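PDB 5DIY: hyaluronidase, which probably hydrolyses O-linked N-acetylglucosamine from proteins, as a TIM-barrel hexosaminidase of glycoside hydrolase family 84. Local coordinates for residues C[78-83]-C[101-106]; C[105-110]-C[154-159]. All blocks are in the same frame, centred on the assembly; numbering follows the deposited sequence.

Contact 1 (C[78-83]-C[101-106]); sequences FTFAIS and RKITPF
Phe-80 and Phe-106 stack where strand 77-82 of the TIM barrel packs against helix 93-108, the outer helix of a beta-alpha-beta unit that continues into strand 113-117. The axes of the short strand and helix segments are 9.9 Å apart and nearly antiparallel, at 167°, as expected when a helix returns along the outside of the barrel.

The aromatic pair is an offset stack: ring centroids lie 3.8 Å apart and the planes are 17° from parallel. Each ring lays an atom near its rim over a face of the other, Phe-80 CD1 coming within 3.3 Å of Phe-106 CZ. Phe-80 reaches out from the strand with CG anti to the backbone N (chi1 174°), and its CB adds a CH-pi contact over the same Phe-106 ring, 4.2 Å from the centroid. Phe-64 of helix 58-73 meets Phe-106 edge-to-face, extending the aromatic cluster to the preceding helix.

Aliphatic packing continues beside the stack. Ile-103 approaches the Phe-80 ring obliquely through CG2, 3.9 Å from Phe-80 CE2. A leucine in place of Phe-80 would probably lose the stack, leaving the Phe-106 face poorly covered and Ile-103 CG2 with less to pack on.

Lys-102 combines apolar and polar roles. Its buried ammonium is hydrogen-bonded to the backbone oxygens of Tyr-47, Trp-52 and Glu-54 and makes a cation-pi contact with Tyr-56. Those carbonyls would probably stabilise its positive charge. Bends at chi2 and chi4 fold the lysine chain round the end of Ile-82, whose CD1 packs 4.0 Å from Lys-102 CG, with Lys-102 NZ equally near.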
ATOM      1  N   PHE C  78      -9.452  16.309 -13.170  1.00 30.02           N
ATOM      2  CA  PHE C  78      -9.560  14.915 -13.598  1.00 30.40           C
ATOM      3  C   PHE C  78      -8.576  14.666 -14.739  1.00 31.12           C
ATOM      4  O   PHE C  78      -8.625  15.356 -15.762  1.00 32.04           O
ATOM      5  CB  PHE C  78     -10.986  14.620 -14.065  1.00 30.32           C
ATOM      6  CG  PHE C  78     -11.246  13.173 -14.419  1.00 30.76           C
ATOM      7  CD1 PHE C  78     -10.807  12.636 -15.630  1.00 30.27           C
ATOM      8  CD2 PHE C  78     -11.989  12.357 -13.564  1.00 30.33           C
ATOM      9  CE1 PHE C  78     -11.071  11.316 -15.960  1.00 29.99           C
ATOM     10  CE2 PHE C  78     -12.254  11.037 -13.891  1.00 30.24           C
ATOM     11  CZ  PHE C  78     -11.799  10.515 -15.092  1.00 30.53           C
ATOM     12  N   THR C  79      -7.708  13.672 -14.564  1.00 29.72           N
ATOM     13  CA  THR C  79      -6.790  13.224 -15.607  1.00 28.91           C
ATOM     14  C   THR C  79      -7.177  11.820 -16.048  1.00 28.59           C
ATOM     15  O   THR C  79      -7.314  10.921 -15.221  1.00 29.12           O
ATOM     16  CB  THR C  79      -5.336  13.226 -15.098  1.00 28.82           C
ATOM     17  OG1 THR C  79      -4.943  14.567 -14.785  1.00 29.27           O
ATOM     18  CG2 THR C  79      -4.360  12.648 -16.138  1.00 28.31           C
ATOM     19  N   PHE C  80      -7.354  11.645 -17.355  1.00 28.08           N
ATOM     20  CA  PHE C  80      -7.565  10.333 -17.943  1.00 28.13           C
ATOM     21  C   PHE C  80      -6.205   9.800 -18.348  1.00 27.65           C
ATOM     22  O   PHE C  80      -5.492  10.462 -19.107  1.00 27.90           O
ATOM     23  CB  PHE C  80      -8.477  10.404 -19.172  1.00 28.68           C
ATOM     24  CG  PHE C  80      -8.605   9.090 -19.893  1.00 29.37           C
ATOM     25  CD1 PHE C  80      -9.446   8.099 -19.407  1.00 30.28           C
ATOM     26  CD2 PHE C  80      -7.850   8.827 -21.030  1.00 30.04           C
ATOM     27  CE1 PHE C  80      -9.545   6.873 -20.051  1.00 30.59           C
ATOM     28  CE2 PHE C  80      -7.947   7.608 -21.681  1.00 30.20           C
ATOM     29  CZ  PHE C  80      -8.795   6.631 -21.194  1.00 30.32           C
ATOM     30  N   ALA C  81      -5.843   8.616 -17.860  1.00 26.54           N
ATOM     31  CA  ALA C  81      -4.602   7.970 -18.279  1.00 26.56           C
ATOM     32  C   ALA C  81      -4.849   6.760 -19.173  1.00 27.02           C
ATOM     33  O   ALA C  81      -5.889   6.105 -19.085  1.00 26.32           O
ATOM     34  CB  ALA C  81      -3.762   7.578 -17.077  1.00 26.84           C
ATOM     35  N   ILE C  82      -3.863   6.484 -20.023  1.00 27.25           N
ATOM     36  CA  ILE C  82      -3.860   5.353 -20.945  1.00 27.76           C
ATOM     37  C   ILE C  82      -2.463   4.704 -20.865  1.00 27.66           C
ATOM     38  O   ILE C  82      -1.469   5.396 -20.641  1.00 26.67           O
ATOM     39  CB  ILE C  82      -4.233   5.820 -22.386  1.00 28.47           C
ATOM     40  CG1 ILE C  82      -4.476   4.635 -23.330  1.00 28.93           C
ATOM     41  CG2 ILE C  82      -3.202   6.782 -22.971  1.00 28.71           C
ATOM     42  CD1 ILE C  82      -5.837   3.995 -23.157  1.00 30.45           C
ATOM     43  N   SER C  83      -2.409   3.381 -21.016  1.00 27.69           N
ATOM     44  CA  SER C  83      -1.173   2.611 -20.919  1.00 27.83           C
ATOM     45  C   SER C  83      -1.035   1.718 -22.156  1.00 29.62           C
ATOM     46  O   SER C  83      -1.515   0.582 -22.152  1.00 30.69           O
ATOM     47  CB  SER C  83      -1.175   1.769 -19.643  1.00 27.32           C
ATOM     48  OG  SER C  83      -1.315   2.597 -18.505  1.00 26.96           O
ATOM     49  N   ARG C 101      -7.906   9.060 -31.006  1.00 36.15           N
ATOM     50  CA  ARG C 101      -9.312   8.661 -31.116  1.00 36.90           C
ATOM     51  C   ARG C 101      -9.846   8.179 -29.760  1.00 36.62           C
ATOM     52  O   ARG C 101     -10.944   8.558 -29.348  1.00 37.03           O
ATOM     53  CB  ARG C 101      -9.457   7.567 -32.178  1.00 39.45           C
ATOM     54  CG  ARG C 101     -10.845   7.424 -32.789  1.00 41.20           C
ATOM     55  CD  ARG C 101     -10.887   6.345 -33.875  1.00 41.37           C
ATOM     56  NE  ARG C 101      -9.735   6.430 -34.782  1.00 41.05           N
ATOM     57  CZ  ARG C 101      -8.769   5.516 -34.936  1.00 41.29           C
ATOM     58  NH1 ARG C 101      -8.768   4.351 -34.276  1.00 42.44           N
ATOM     59  NH2 ARG C 101      -7.778   5.769 -35.787  1.00 41.06           N
ATOM     60  N   LYS C 102      -9.052   7.363 -29.066  1.00 37.00           N
ATOM     61  CA  LYS C 102      -9.405   6.849 -27.733  1.00 36.82           C
ATOM     62  C   LYS C 102      -9.669   7.963 -26.710  1.00 35.94           C
ATOM     63  O   LYS C 102     -10.637   7.886 -25.946  1.00 35.24           O
ATOM     64  CB  LYS C 102      -8.297   5.909 -27.222  1.00 36.83           C
ATOM     65  CG  LYS C 102      -8.504   5.314 -25.836  1.00 37.65           C
ATOM     66  CD  LYS C 102      -9.859   4.641 -25.689  1.00 37.72           C
ATOM     67  CE  LYS C 102      -9.890   3.694 -24.497  1.00 38.37           C
ATOM     68  NZ  LYS C 102      -9.107   2.447 -24.745  1.00 38.44           N
ATOM     69  N   ILE C 103      -8.811   8.986 -26.700  1.00 34.88           N
ATOM     70  CA  ILE C 103      -8.923  10.083 -25.729  1.00 34.92           C
ATOM     71  C   ILE C 103      -9.870  11.224 -26.144  1.00 36.15           C
ATOM     72  O   ILE C 103     -10.198  12.064 -25.308  1.00 35.15           O
ATOM     73  CB  ILE C 103      -7.536  10.661 -25.321  1.00 34.89           C
ATOM     74  CG1 ILE C 103      -6.838  11.394 -26.473  1.00 34.52           C
ATOM     75  CG2 ILE C 103      -6.633   9.552 -24.788  1.00 35.59           C
ATOM     76  CD1 ILE C 103      -5.844  12.429 -26.001  1.00 34.83           C
ATOM     77  N   THR C 104     -10.303  11.258 -27.411  1.00 35.95           N
ATOM     78  CA  THR C 104     -11.157  12.349 -27.913  1.00 36.93           C
ATOM     79  C   THR C 104     -12.437  12.580 -27.091  1.00 35.84           C
ATOM     80  O   THR C 104     -12.725  13.724 -26.754  1.00 36.02           O
ATOM     81  CB  THR C 104     -11.487  12.184 -29.420  1.00 37.83           C
ATOM     82  OG1 THR C 104     -10.299  12.410 -30.185  1.00 39.20           O
ATOM     83  CG2 THR C 104     -12.553  13.173 -29.888  1.00 38.50           C
ATOM     84  N   PRO C 105     -13.198  11.511 -26.763  1.00 36.97           N
ATOM     85  CA  PRO C 105     -14.369  11.709 -25.879  1.00 37.30           C
ATOM     86  C   PRO C 105     -14.048  12.474 -24.583  1.00 37.83           C
ATOM     87  O   PRO C 105     -14.855  13.290 -24.136  1.00 39.16           O
ATOM     88  CB  PRO C 105     -14.821  10.280 -25.566  1.00 37.18           C
ATOM     89  CG  PRO C 105     -14.359   9.466 -26.730  1.00 36.65           C
ATOM     90  CD  PRO C 105     -13.104  10.117 -27.244  1.00 36.74           C
ATOM     91  N   PHE C 106     -12.863  12.234 -24.018  1.00 37.75           N
ATOM     92  CA  PHE C 106     -12.414  12.944 -22.817  1.00 37.71           C
ATOM     93  C   PHE C 106     -12.068  14.398 -23.106  1.00 38.42           C
ATOM     94  O   PHE C 106     -12.429  15.282 -22.325  1.00 37.85           O
ATOM     95  CB  PHE C 106     -11.248  12.209 -22.148  1.00 37.22           C
ATOM     96  CG  PHE C 106     -11.622  10.843 -21.671  1.00 36.80           C
ATOM     97  CD1 PHE C 106     -12.302  10.686 -20.474  1.00 36.96           C
ATOM     98  CD2 PHE C 106     -11.350   9.717 -22.443  1.00 36.75           C
ATOM     99  CE1 PHE C 106     -12.683   9.430 -20.036  1.00 36.75           C
ATOM    100  CE2 PHE C 106     -11.733   8.454 -22.012  1.00 37.49           C
ATOM    101  CZ  PHE C 106     -12.404   8.311 -20.807  1.00 37.27           C
TER

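Contact 2 (C[105-110]-C[154-159])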
ATOM      1  N   PRO C 105     -13.198  11.511 -26.763  1.00 36.97           N
ATOM      2  CA  PRO C 105     -14.369  11.709 -25.879  1.00 37.30           C
ATOM      3  C   PRO C 105     -14.048  12.474 -24.583  1.00 37.83           C
ATOM      4  O   PRO C 105     -14.855  13.290 -24.136  1.00 39.16           O
ATOM      5  CB  PRO C 105     -14.821  10.280 -25.566  1.00 37.18           C
ATOM      6  CG  PRO C 105     -14.359   9.466 -26.730  1.00 36.65           C
ATOM      7  CD  PRO C 105     -13.104  10.117 -27.244  1.00 36.74           C
ATOM      8  N   PHE C 106     -12.863  12.234 -24.018  1.00 37.75           N
ATOM      9  CA  PHE C 106     -12.414  12.944 -22.817  1.00 37.71           C
ATOM     10  C   PHE C 106     -12.068  14.398 -23.106  1.00 38.42           C
ATOM     11  O   PHE C 106     -12.429  15.282 -22.325  1.00 37.85           O
ATOM     12  CB  PHE C 106     -11.248  12.209 -22.148  1.00 37.22           C
ATOM     13  CG  PHE C 106     -11.622  10.843 -21.671  1.00 36.80           C
ATOM     14  CD1 PHE C 106     -12.302  10.686 -20.474  1.00 36.96           C
ATOM     15  CD2 PHE C 106     -11.350   9.717 -22.443  1.00 36.75           C
ATOM     16  CE1 PHE C 106     -12.683   9.430 -20.036  1.00 36.75           C
ATOM     17  CE2 PHE C 106     -11.733   8.454 -22.012  1.00 37.49           C
ATOM     18  CZ  PHE C 106     -12.404   8.311 -20.807  1.00 37.27           C
ATOM     19  N   LEU C 107     -11.408  14.646 -24.237  1.00 39.60           N
ATOM     20  CA  LEU C 107     -11.129  16.017 -24.683  1.00 41.28           C
ATOM     21  C   LEU C 107     -12.425  16.819 -24.848  1.00 42.07           C
ATOM     22  O   LEU C 107     -12.511  17.958 -24.399  1.00 42.67           O
ATOM     23  CB  LEU C 107     -10.328  16.023 -25.993  1.00 40.97           C
ATOM     24  CG  LEU C 107      -8.936  15.381 -25.991  1.00 40.13           C
ATOM     25  CD1 LEU C 107      -8.374  15.362 -27.403  1.00 40.38           C
ATOM     26  CD2 LEU C 107      -7.985  16.100 -25.046  1.00 39.68           C
ATOM     27  N   GLU C 108     -13.435  16.194 -25.452  1.00 45.31           N
ATOM     28  CA  GLU C 108     -14.747  16.825 -25.663  1.00 46.43           C
ATOM     29  C   GLU C 108     -15.565  17.024 -24.376  1.00 45.96           C
ATOM     30  O   GLU C 108     -16.431  17.902 -24.330  1.00 44.85           O
ATOM     31  CB  GLU C 108     -15.566  16.015 -26.670  1.00 48.62           C
ATOM     32  CG  GLU C 108     -14.963  15.982 -28.072  1.00 50.69           C
ATOM     33  CD  GLU C 108     -15.631  14.978 -29.001  1.00 52.93           C
ATOM     34  OE1 GLU C 108     -16.564  14.264 -28.568  1.00 51.30           O
ATOM     35  OE2 GLU C 108     -15.217  14.904 -30.181  1.00 55.48           O
ATOM     36  N   MET C 109     -15.305  16.211 -23.347  1.00 44.57           N
ATOM     37  CA  MET C 109     -15.939  16.388 -22.024  1.00 43.55           C
ATOM     38  C   MET C 109     -15.210  17.383 -21.105  1.00 41.68           C
ATOM     39  O   MET C 109     -15.654  17.619 -19.981  1.00 42.49           O
ATOM     40  CB  MET C 109     -16.102  15.037 -21.322  1.00 43.93           C
ATOM     41  CG  MET C 109     -17.206  14.186 -21.918  1.00 44.49           C
ATOM     42  SD  MET C 109     -17.400  12.606 -21.075  1.00 46.77           S
ATOM     43  CE  MET C 109     -15.934  11.716 -21.589  1.00 46.02           C
ATOM     44  N   GLY C 110     -14.103  17.960 -21.574  1.00 38.95           N
ATOM     45  CA  GLY C 110     -13.424  19.049 -20.864  1.00 37.74           C
ATOM     46  C   GLY C 110     -12.112  18.673 -20.198  1.00 37.71           C
ATOM     47  O   GLY C 110     -11.473  19.527 -19.585  1.00 36.37           O
ATOM     48  N   SER C 154      -2.665  21.562 -31.210  1.00 53.56           N
ATOM     49  CA  SER C 154      -3.491  21.913 -32.373  1.00 54.53           C
ATOM     50  C   SER C 154      -4.962  21.447 -32.276  1.00 54.18           C
ATOM     51  O   SER C 154      -5.705  21.572 -33.249  1.00 55.02           O
ATOM     52  CB  SER C 154      -2.860  21.323 -33.644  1.00 55.61           C
ATOM     53  OG  SER C 154      -1.483  21.662 -33.743  1.00 56.20           O
ATOM     54  N   THR C 155      -5.374  20.915 -31.122  1.00 53.14           N
ATOM     55  CA  THR C 155      -6.740  20.409 -30.904  1.00 52.03           C
ATOM     56  C   THR C 155      -7.479  21.197 -29.815  1.00 52.22           C
ATOM     57  O   THR C 155      -8.626  21.611 -30.018  1.00 53.90           O
ATOM     58  CB  THR C 155      -6.727  18.916 -30.492  1.00 51.43           C
ATOM     59  OG1 THR C 155      -5.835  18.184 -31.341  1.00 50.88           O
ATOM     60  CG2 THR C 155      -8.124  18.297 -30.584  1.00 51.31           C
ATOM     61  N   ILE C 156      -6.829  21.373 -28.662  1.00 49.95           N
ATOM     62  CA  ILE C 156      -7.421  22.047 -27.504  1.00 48.52           C
ATOM     63  C   ILE C 156      -6.497  23.129 -26.940  1.00 46.37           C
ATOM     64  O   ILE C 156      -5.328  23.223 -27.317  1.00 45.62           O
ATOM     65  CB  ILE C 156      -7.793  21.034 -26.385  1.00 48.13           C
ATOM     66  CG1 ILE C 156      -6.568  20.227 -25.921  1.00 49.14           C
ATOM     67  CG2 ILE C 156      -8.894  20.098 -26.866  1.00 47.62           C
ATOM     68  CD1 ILE C 156      -6.725  19.616 -24.543  1.00 49.52           C
ATOM     69  N   SER C 157      -7.045  23.934 -26.033  1.00 46.46           N
ATOM     70  CA  SER C 157      -6.287  24.958 -25.307  1.00 47.39           C
ATOM     71  C   SER C 157      -5.550  24.363 -24.098  1.00 47.12           C
ATOM     72  O   SER C 157      -6.150  23.665 -23.282  1.00 46.30           O
ATOM     73  CB  SER C 157      -7.230  26.067 -24.831  1.00 48.13           C
ATOM     74  OG  SER C 157      -8.022  26.555 -25.903  1.00 49.11           O
ATOM     75  N   THR C 158      -4.254  24.657 -23.996  1.00 48.54           N
ATOM     76  CA  THR C 158      -3.397  24.250 -22.864  1.00 48.08           C
ATOM     77  C   THR C 158      -3.517  22.772 -22.461  1.00 45.85           C
ATOM     78  O   THR C 158      -3.946  22.455 -21.348  1.00 43.81           O
ATOM     79  CB  THR C 158      -3.613  25.156 -21.633  1.00 49.68           C
ATOM     80  OG1 THR C 158      -4.951  25.012 -21.143  1.00 51.60           O
ATOM     81  CG2 THR C 158      -3.364  26.604 -22.003  1.00 50.91           C
ATOM     82  N   PRO C 159      -3.139  21.864 -23.376  1.00 43.58           N
ATOM     83  CA  PRO C 159      -3.098  20.451 -23.020  1.00 42.84           C
ATOM     84  C   PRO C 159      -1.912  20.178 -22.106  1.00 41.08           C
ATOM     85  O   PRO C 159      -0.926  20.926 -22.123  1.00 40.48           O
ATOM     86  CB  PRO C 159      -2.920  19.756 -24.368  1.00 42.66           C
ATOM     87  CG  PRO C 159      -2.180  20.750 -25.190  1.00 42.79           C
ATOM     88  CD  PRO C 159      -2.705  22.090 -24.768  1.00 42.62           C
TER
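The C-terminal end of helix 93-108, on the outside of the TIM barrel, meets the loop that leads from helix 137-153 into strand 160-164 through one leucine. Leu-107 points at this loop and sets its CD2 methyl 3.8 Å from Ile-156 CD1, a methyl-to-methyl contact between two side chains that cross at about a right angle. The other branch turns toward Thr-155: Leu-107 CD1 lies 4.3 Å from Thr-155 CG2, a looser approach at the exposed margin. Leu-107 thus divides its two methyls between neighbouring loop residues.

Ile-156 places CG1 between its backbone N and carbonyl carbon (chi1 58°), and the chain then extends at chi2 to carry CD1 to the leucine. Its side chain also touches His-112, while Leu-107 packs on Leu-152 of helix 137-153, so the apolar patch spans both the loop and the helix before it. Thr-155 presents its methyl to the contact; its hydroxyl is hydrogen-bonded to Arg-151 O in the last turns of that helix. Only 119 Å² is buried in all, a small surface contact made by apolar groups.

Just beyond Leu-107 the helix ends in a Schellman motif. Gly-110 N bonds to Leu-107 O at 3.2 Å, and Gly-110 has positive phi (107°), where a CB would press against the carbonyl oxygen of Met-109. The chain then turns inward to strand 113-117. The arrangement belongs to the outer layer of a TIM barrel, where the end of one outer helix packs against the loop that follows its neighbour and enters strand 160-164.

Overall arrangement
Both contacts use helix 93-108, and their centres lie 10 Å apart on the same side of the chain's centre. Along the chain, 78-83 comes first, followed by 101-106, the overlapping 105-110, and finally 154-159. Pro-105 and Phe-106 belong to both helix segments. Contact 1 packs the inward side of the helix on strand 77-82, in the buried layer between barrel and helix; contact 2 joins its last turn to the loop entering strand 160-164, nearer the surface. Together they tie the helix to the third strand of the eight-stranded barrel and to the approach to the fifth. The side chain of Ile-82 is about 14 Å from the bound sugar, whereas contact 2 is away from the annotated sites.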